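Local coordinates for protein member of s1p family of ribosomal proteins (PDB 5YH1) that binds manganese through its DHH-family domain and, as part of a longer S1-type protein, is probably a nucleic-acid-binding exonuclease, at residues Ile260-Phe265 and Pro298-Lys303. Numbering follows the deposited sequence.
Sequences IDHEAF and PEVKEK
The imidazole of H262 lies between segments 260-265 and 298-303 and touches V300, K303 and E299. This is a helix-helix crossing in the helical part of a DHH-family protein, away from the manganese site; the two segments, on helices 250-267 and 286-311, cross at 85° with their axes 10.6 Å apart, and from 260-265 it is H262 that spans the distance.

The apolar part is a CH-pi contact. V300 CG2 sits over one face of the imidazole, 3.7 Å from the ring centroid and nearer the CG rim, while Y340 packs edge-to-face against the same histidine.

The polar contact at the ring edge is with K303. With CG anti to the backbone N (chi1 176°), H262 reaches across to the second helix, and the extended K303 chain lets NZ donate a hydrogen bond to H262 NE2 (3.1 Å), close to the ring plane; K303 NZ is also hydrogen-bonded to Y266 OH. E299 OE2 approaches H262 CE1 obliquely at 3.7 Å, without a bond. R150 of the second subunit forms salt bridges with both E299 and E263, so the crossing also belongs to a subunit interface.

The ring's rotation is fixed from its other nitrogen: H262 ND1 donates in plane to E263 OE1 at 2.7 Å, bent to 146° at the hydrogen.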
# COMPACT_ATOMS: atom_id res chain seq x y z
N ILE A 260 -17.49 3.38 14.43
CA ILE A 260 -17.23 3.66 13.00
C ILE A 260 -15.82 4.20 12.79
O ILE A 260 -15.09 3.71 11.91
CB ILE A 260 -18.26 4.63 12.41
CG1 ILE A 260 -19.63 3.94 12.31
CG2 ILE A 260 -17.82 5.09 11.02
CD1 ILE A 260 -20.79 4.89 12.09
N ASP A 261 -15.43 5.20 13.58
CA ASP A 261 -14.12 5.83 13.44
C ASP A 261 -12.97 4.85 13.74
O ASP A 261 -11.89 4.95 13.17
CB ASP A 261 -14.00 7.07 14.33
CG ASP A 261 -14.93 8.21 13.90
OD1 ASP A 261 -15.34 8.29 12.72
OD2 ASP A 261 -15.25 9.06 14.75
N HIS A 262 -13.22 3.90 14.65
CA HIS A 262 -12.24 2.88 15.00
C HIS A 262 -12.11 1.86 13.86
O HIS A 262 -11.03 1.68 13.31
CB HIS A 262 -12.64 2.18 16.31
CG HIS A 262 -11.73 1.06 16.70
ND1 HIS A 262 -11.92 -0.24 16.27
CD2 HIS A 262 -10.65 1.03 17.52
CE1 HIS A 262 -10.99 -1.01 16.80
NE2 HIS A 262 -10.21 -0.27 17.55
N GLU A 263 -13.22 1.23 13.48
CA GLU A 263 -13.19 0.27 12.38
C GLU A 263 -12.64 0.88 11.08
O GLU A 263 -11.86 0.23 10.38
CB GLU A 263 -14.57 -0.36 12.15
CG GLU A 263 -15.13 -1.13 13.34
CD GLU A 263 -14.20 -2.21 13.87
OE1 GLU A 263 -13.43 -1.93 14.83
OE2 GLU A 263 -14.23 -3.35 13.35
N ALA A 264 -13.05 2.10 10.75
CA ALA A 264 -12.60 2.73 9.50
C ALA A 264 -11.10 3.01 9.48
O ALA A 264 -10.49 3.05 8.42
CB ALA A 264 -13.38 4.01 9.22
N PHE A 265 -10.52 3.25 10.65
CA PHE A 265 -9.08 3.37 10.79
C PHE A 265 -8.38 2.10 10.29
O PHE A 265 -7.36 2.17 9.61
CB PHE A 265 -8.70 3.66 12.25
CG PHE A 265 -7.22 3.71 12.50
CD1 PHE A 265 -6.51 4.90 12.37
CD2 PHE A 265 -6.52 2.56 12.87
CE1 PHE A 265 -5.14 4.94 12.60
CE2 PHE A 265 -5.15 2.59 13.09
CZ PHE A 265 -4.46 3.78 12.95
N PRO A 298 -16.50 -1.73 23.76
CA PRO A 298 -15.64 -1.89 24.96
C PRO A 298 -14.14 -1.90 24.63
O PRO A 298 -13.33 -1.33 25.34
CB PRO A 298 -16.08 -3.25 25.53
CG PRO A 298 -17.48 -3.43 25.04
CD PRO A 298 -17.50 -2.81 23.66
N GLU A 299 -13.80 -2.56 23.55
CA GLU A 299 -12.44 -2.61 23.04
C GLU A 299 -11.95 -1.21 22.69
O GLU A 299 -10.84 -0.82 23.05
CB GLU A 299 -12.44 -3.57 21.84
CG GLU A 299 -11.27 -3.58 20.89
CD GLU A 299 -11.52 -4.54 19.73
OE1 GLU A 299 -12.27 -5.54 19.92
OE2 GLU A 299 -11.00 -4.28 18.63
N VAL A 300 -12.79 -0.43 22.02
CA VAL A 300 -12.45 0.96 21.68
C VAL A 300 -12.25 1.81 22.93
O VAL A 300 -11.29 2.57 23.02
CB VAL A 300 -13.54 1.61 20.79
CG1 VAL A 300 -13.19 3.06 20.48
CG2 VAL A 300 -13.71 0.82 19.51
N LYS A 301 -13.18 1.67 23.87
CA LYS A 301 -13.11 2.42 25.11
C LYS A 301 -11.85 2.09 25.89
O LYS A 301 -11.22 2.98 26.46
CB LYS A 301 -14.34 2.12 25.97
CG LYS A 301 -14.35 2.83 27.31
CD LYS A 301 -15.54 2.40 28.14
CE LYS A 301 -15.77 3.36 29.30
NZ LYS A 301 -16.57 2.73 30.39
N GLU A 302 -11.50 0.81 25.94
CA GLU A 302 -10.32 0.39 26.68
C GLU A 302 -9.04 0.94 26.05
O GLU A 302 -8.14 1.39 26.76
CB GLU A 302 -10.25 -1.13 26.78
CG GLU A 302 -9.14 -1.62 27.70
CD GLU A 302 -9.08 -3.13 27.79
OE1 GLU A 302 -9.06 -3.80 26.74
OE2 GLU A 302 -9.07 -3.66 28.92
N LYS A 303 -8.95 0.93 24.72
CA LYS A 303 -7.79 1.52 24.04
C LYS A 303 -7.63 2.99 24.36
O LYS A 303 -6.54 3.46 24.65
CB LYS A 303 -7.89 1.38 22.53
CG LYS A 303 -7.66 -0.01 22.00
CD LYS A 303 -7.73 0.01 20.49
CE LYS A 303 -7.68 -1.39 19.93
NZ LYS A 303 -7.51 -1.39 18.45